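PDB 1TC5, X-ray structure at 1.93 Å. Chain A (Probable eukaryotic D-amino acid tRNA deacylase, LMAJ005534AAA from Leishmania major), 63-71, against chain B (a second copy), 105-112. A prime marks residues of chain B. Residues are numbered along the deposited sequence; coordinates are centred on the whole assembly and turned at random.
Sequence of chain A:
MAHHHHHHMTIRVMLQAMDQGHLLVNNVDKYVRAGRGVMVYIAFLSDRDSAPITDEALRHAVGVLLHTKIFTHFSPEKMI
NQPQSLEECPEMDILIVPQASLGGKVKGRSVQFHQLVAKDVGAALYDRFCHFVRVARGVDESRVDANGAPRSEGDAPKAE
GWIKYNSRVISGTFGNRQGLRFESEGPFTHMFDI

Chain A (63-71) GVLLHTKIF
Chain B 105-112: KVKGRSVQ

The end of a helix in chain A packs against a β-hairpin of chain B, burying 340 Å² in total. Residues 63-67 are helical; Thr68 (phi/psi -75/133) leaves the helix and the chain continues extended through Lys69 (-81/107). In chain B, strands 105-107 and 110-112 are joined by a type II' turn from Lys107′ to Ser110′. Gly108′ adopts 59/-116, a positive phi that favours glycine, and Arg109′ adopts -110/25. Lys107′ N to Ser110′ O (2.8 Å) and Ser110′ N to Lys107′ O (2.9 Å) close the turn, whose carbonyl Lys107′ O also accepts Ser110′ OG (chi1 p) at 2.9 Å.

The two chains ascend in the same sense, with Thr68 CA 4.3 Å from Arg109′ CA, Lys69 CA 5.0 Å from Ser110′ CA, and Ile70 CA 6.4 Å from Val111′ CA, so they diverge. One direct hydrogen bond joins them: Lys69 N donates to Arg109′ O at 2.9 Å, almost linear at 178°.

Two waters extend this polar link. One donates to Thr68 OG1 and to Gly108′ O, each 2.6 Å from its oxygen. Thr68 OG1 (chi1 m) in turn donates to Val64 O at 2.6 Å, tying the helix end to the bridge. The other donates to Lys69 O (2.6 Å) and accepts from Val111′ N (2.9 Å), continuing the backbone pairing where the chains separate.

Apolar contacts line one side of the direct hydrogen bond. Val106′ and Val111′, both t, point toward chain A. Val64 CG1 (chi1 t) meets Val106′ CG2 at 3.8 Å, and Ile70 CG1 (m, t) meets Val111′ CG2 at 4.0 Å. Between them, buried Thr68 places CG2 4.2 Å from Val106′ CG2 and 4.1 Å from Val111′ CG2; its methyl and hydroxyl thus serve both environments. Arg109′ (m, t, m) contributes the largest covered area, its CB 3.8 Å from His67 O.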

ATOM      1  N   GLY A  63      -8.395 -18.648   1.416  1.00 17.70           N
ATOM      2  CA  GLY A  63      -7.438 -19.683   1.062  1.00 19.37           C
ATOM      3  C   GLY A  63      -6.310 -19.163   0.198  1.00 21.94           C
ATOM      4  O   GLY A  63      -5.157 -19.540   0.381  1.00 22.37           O
ATOM      5  N   VAL A  64      -6.636 -18.282  -0.743  1.00 21.58           N
ATOM      6  CA  VAL A  64      -5.604 -17.664  -1.576  1.00 21.96           C
ATOM      7  C   VAL A  64      -4.679 -16.814  -0.707  1.00 22.17           C
ATOM      8  O   VAL A  64      -3.461 -16.902  -0.805  1.00 21.02           O
ATOM      9  CB  VAL A  64      -6.211 -16.790  -2.708  1.00 21.35           C
ATOM     10  CG1 VAL A  64      -5.128 -15.908  -3.397  1.00 24.36           C
ATOM     11  CG2 VAL A  64      -6.942 -17.664  -3.735  1.00 24.28           C
ATOM     12  N   LEU A  65      -5.267 -16.003   0.163  1.00 22.85           N
ATOM     13  CA  LEU A  65      -4.490 -15.220   1.116  1.00 21.27           C
ATOM     14  C   LEU A  65      -3.559 -16.058   1.999  1.00 18.35           C
ATOM     15  O   LEU A  65      -2.426 -15.669   2.229  1.00 17.53           O
ATOM     16  CB  LEU A  65      -5.417 -14.388   2.010  1.00 22.26           C
ATOM     17  CG  LEU A  65      -4.723 -13.603   3.133  1.00 23.57           C
ATOM     18  CD1 LEU A  65      -3.762 -12.529   2.558  1.00 25.49           C
ATOM     19  CD2 LEU A  65      -5.747 -12.953   4.023  1.00 27.67           C
ATOM     20  N   LEU A  66      -4.029 -17.201   2.494  1.00 19.26           N
ATOM     21  CA  LEU A  66      -3.270 -17.977   3.476  1.00 17.14           C
ATOM     22  C   LEU A  66      -2.405 -19.089   2.895  1.00 15.71           C
ATOM     23  O   LEU A  66      -1.365 -19.402   3.467  1.00 18.58           O
ATOM     24  CB  LEU A  66      -4.214 -18.542   4.553  1.00 17.97           C
ATOM     25  CG  LEU A  66      -5.052 -17.513   5.306  1.00 16.74           C
ATOM     26  CD1 LEU A  66      -5.928 -18.229   6.358  1.00 19.54           C
ATOM     27  CD2 LEU A  66      -4.212 -16.415   5.952  1.00 17.03           C
ATOM     28  N   HIS A  67      -2.817 -19.678   1.767  1.00 16.31           N
ATOM     29  CA  HIS A  67      -2.139 -20.847   1.183  1.00 16.98           C
ATOM     30  C   HIS A  67      -1.046 -20.491   0.189  1.00 16.65           C
ATOM     31  O   HIS A  67      -0.172 -21.300  -0.102  1.00 19.37           O
ATOM     32  CB  HIS A  67      -3.136 -21.768   0.435  1.00 19.65           C
ATOM     33  CG  HIS A  67      -4.232 -22.303   1.302  1.00 23.14           C
ATOM     34  ND1 HIS A  67      -5.510 -22.540   0.835  1.00 27.69           N
ATOM     35  CD2 HIS A  67      -4.239 -22.651   2.611  1.00 25.17           C
ATOM     36  CE1 HIS A  67      -6.260 -22.991   1.825  1.00 26.63           C
ATOM     37  NE2 HIS A  67      -5.513 -23.072   2.912  1.00 27.07           N
ATOM     38  N   THR A  68      -1.134 -19.318  -0.400  1.00 16.76           N
ATOM     39  CA  THR A  68      -0.164 -18.911  -1.411  1.00 17.14           C
ATOM     40  C   THR A  68       1.151 -18.528  -0.731  1.00 16.11           C
ATOM     41  O   THR A  68       1.144 -17.811   0.260  1.00 16.27           O
ATOM     42  CB  THR A  68      -0.723 -17.715  -2.229  1.00 16.70           C
ATOM     43  OG1 THR A  68      -2.047 -18.043  -2.690  1.00 14.14           O
ATOM     44  CG2 THR A  68       0.092 -17.466  -3.507  1.00 17.90           C
ATOM     45  N   LYS A  69       2.258 -19.040  -1.258  1.00 15.92           N
ATOM     46  CA  LYS A  69       3.583 -18.666  -0.785  1.00 16.99           C
ATOM     47  C   LYS A  69       3.931 -17.352  -1.442  1.00 15.06           C
ATOM     48  O   LYS A  69       4.165 -17.306  -2.629  1.00 14.05           O
ATOM     49  CB  LYS A  69       4.598 -19.741  -1.130  1.00 20.03           C
ATOM     50  CG  LYS A  69       4.277 -21.109  -0.477  1.00 21.27           C
ATOM     51  CD  LYS A  69       5.238 -22.213  -0.963  1.00 26.68           C
ATOM     52  CE  LYS A  69       4.888 -23.585  -0.386  1.00 30.27           C
ATOM     53  NZ  LYS A  69       5.754 -23.980   0.759  1.00 36.97           N
ATOM     54  N   ILE A  70       3.913 -16.274  -0.668  1.00 14.07           N
ATOM     55  CA  ILE A  70       4.101 -14.935  -1.211  1.00 16.05           C
ATOM     56  C   ILE A  70       5.350 -14.286  -0.655  1.00 14.46           C
ATOM     57  O   ILE A  70       6.222 -13.905  -1.412  1.00 15.98           O
ATOM     58  CB  ILE A  70       2.866 -14.049  -0.890  1.00 15.52           C
ATOM     59  CG1 ILE A  70       1.592 -14.689  -1.453  1.00 19.91           C
ATOM     60  CG2 ILE A  70       3.058 -12.637  -1.475  1.00 18.39           C
ATOM     61  CD1 ILE A  70       0.299 -14.158  -0.801  1.00 20.30           C
ATOM     62  N   PHE A  71       5.415 -14.172   0.678  1.00 15.99           N
ATOM     63  CA  PHE A  71       6.413 -13.343   1.364  1.00 14.85           C
ATOM     64  C   PHE A  71       7.629 -14.110   1.917  1.00 14.80           C
ATOM     65  O   PHE A  71       7.533 -15.274   2.302  1.00 16.55           O
ATOM     66  CB  PHE A  71       5.763 -12.508   2.481  1.00 15.16           C
ATOM     67  CG  PHE A  71       4.707 -11.552   1.968  1.00 14.71           C
ATOM     68  CD1 PHE A  71       5.064 -10.428   1.263  1.00 16.26           C
ATOM     69  CD2 PHE A  71       3.351 -11.822   2.146  1.00 11.65           C
ATOM     70  CE1 PHE A  71       4.080  -9.565   0.717  1.00 17.44           C
ATOM     71  CE2 PHE A  71       2.375 -10.971   1.646  1.00 16.00           C
ATOM     72  CZ  PHE A  71       2.739  -9.845   0.911  1.00 14.90           C
TER
ATOM     73  N   LYS B 105       1.055 -12.509 -10.122  1.00 12.71           N
ATOM     74  CA  LYS B 105      -0.219 -13.221 -10.091  1.00 13.32           C
ATOM     75  C   LYS B 105      -0.076 -14.598  -9.434  1.00 12.86           C
ATOM     76  O   LYS B 105       0.962 -15.235  -9.528  1.00 14.39           O
ATOM     77  CB  LYS B 105      -0.782 -13.365 -11.507  1.00 13.51           C
ATOM     78  CG  LYS B 105      -1.062 -12.043 -12.174  1.00 19.32           C
ATOM     79  CD  LYS B 105      -2.256 -12.124 -13.102  1.00 30.28           C
ATOM     80  CE  LYS B 105      -1.912 -11.995 -14.567  1.00 36.61           C
ATOM     81  NZ  LYS B 105      -2.755 -12.927 -15.393  1.00 38.40           N
ATOM     82  N   VAL B 106      -1.136 -15.035  -8.765  1.00 11.39           N
ATOM     83  CA  VAL B 106      -1.220 -16.368  -8.191  1.00 13.43           C
ATOM     84  C   VAL B 106      -1.183 -17.451  -9.269  1.00 14.34           C
ATOM     85  O   VAL B 106      -1.925 -17.383 -10.268  1.00 16.18           O
ATOM     86  CB  VAL B 106      -2.548 -16.518  -7.382  1.00 10.53           C
ATOM     87  CG1 VAL B 106      -2.724 -17.964  -6.929  1.00 16.08           C
ATOM     88  CG2 VAL B 106      -2.552 -15.533  -6.192  1.00 15.43           C
ATOM     89  N   LYS B 107      -0.336 -18.448  -9.036  1.00 15.68           N
ATOM     90  CA  LYS B 107      -0.202 -19.634  -9.859  1.00 18.65           C
ATOM     91  C   LYS B 107      -0.132 -20.822  -8.896  1.00 19.42           C
ATOM     92  O   LYS B 107       0.900 -21.034  -8.244  1.00 18.02           O
ATOM     93  CB  LYS B 107       1.081 -19.514 -10.691  1.00 20.70           C
ATOM     94  CG  LYS B 107       1.635 -20.796 -11.314  1.00 29.41           C
ATOM     95  CD  LYS B 107       2.873 -20.488 -12.181  1.00 35.68           C
ATOM     96  CE  LYS B 107       3.921 -21.573 -12.074  1.00 38.70           C
ATOM     97  NZ  LYS B 107       3.317 -22.905 -12.337  1.00 41.32           N
ATOM     98  N   GLY B 108      -1.238 -21.562  -8.795  1.00 18.31           N
ATOM     99  CA  GLY B 108      -1.380 -22.629  -7.814  1.00 19.92           C
ATOM    100  C   GLY B 108      -1.216 -22.045  -6.428  1.00 20.14           C
ATOM    101  O   GLY B 108      -1.981 -21.159  -6.045  1.00 19.52           O
ATOM    102  N   ARG B 109      -0.167 -22.477  -5.726  1.00 20.83           N
ATOM    103  CA  ARG B 109       0.149 -21.964  -4.391  1.00 19.85           C
ATOM    104  C   ARG B 109       1.419 -21.114  -4.378  1.00 16.61           C
ATOM    105  O   ARG B 109       2.074 -20.973  -3.377  1.00 13.16           O
ATOM    106  CB  ARG B 109       0.206 -23.139  -3.404  1.00 19.57           C
ATOM    107  CG  ARG B 109      -1.193 -23.749  -3.183  1.00 25.93           C
ATOM    108  CD  ARG B 109      -1.230 -25.015  -2.344  1.00 35.86           C
ATOM    109  NE  ARG B 109      -0.140 -25.943  -2.671  1.00 43.48           N
ATOM    110  CZ  ARG B 109      -0.210 -26.963  -3.536  1.00 48.71           C
ATOM    111  NH1 ARG B 109      -1.330 -27.237  -4.208  1.00 50.33           N
ATOM    112  NH2 ARG B 109       0.863 -27.733  -3.719  1.00 51.53           N
ATOM    113  N   SER B 110       1.758 -20.537  -5.521  1.00 16.97           N
ATOM    114  CA  SER B 110       2.900 -19.657  -5.625  1.00 19.57           C
ATOM    115  C   SER B 110       2.512 -18.396  -6.399  1.00 16.39           C
ATOM    116  O   SER B 110       1.349 -18.214  -6.780  1.00 13.25           O
ATOM    117  CB  SER B 110       4.057 -20.390  -6.316  1.00 21.34           C
ATOM    118  OG  SER B 110       3.742 -20.684  -7.655  1.00 29.16           O
ATOM    119  N   VAL B 111       3.495 -17.533  -6.616  1.00 14.67           N
ATOM    120  CA  VAL B 111       3.328 -16.299  -7.370  1.00 16.05           C
ATOM    121  C   VAL B 111       4.258 -16.343  -8.598  1.00 16.90           C
ATOM    122  O   VAL B 111       5.437 -16.694  -8.490  1.00 15.98           O
ATOM    123  CB  VAL B 111       3.664 -15.003  -6.524  1.00 12.30           C
ATOM    124  CG1 VAL B 111       3.512 -13.752  -7.337  1.00 13.11           C
ATOM    125  CG2 VAL B 111       2.832 -14.925  -5.247  1.00 14.17           C
ATOM    126  N   GLN B 112       3.704 -15.996  -9.764  1.00 17.53           N
ATOM    127  CA  GLN B 112       4.494 -15.850 -10.979  1.00 15.98           C
ATOM    128  C   GLN B 112       4.551 -14.380 -11.362  1.00 14.58           C
ATOM    129  O   GLN B 112       3.581 -13.620 -11.188  1.00 13.56           O
ATOM    130  CB  GLN B 112       3.996 -16.707 -12.165  1.00 16.78           C
ATOM    131  CG  GLN B 112       2.506 -16.541 -12.598  1.00 22.68           C
ATOM    132  CD  GLN B 112       2.214 -15.361 -13.554  1.00 26.68           C
ATOM    133  OE1 GLN B 112       3.106 -14.591 -13.928  1.00 28.32           O
ATOM    134  NE2 GLN B 112       0.948 -15.230 -13.942  1.00 22.44           N
TER
HETATM  135  O   HOH W   1      -2.927 -20.212  -3.772  1.00 31.53           O
HETATM  136  O   HOH W   2       5.672 -17.793  -4.680  1.00 26.76           O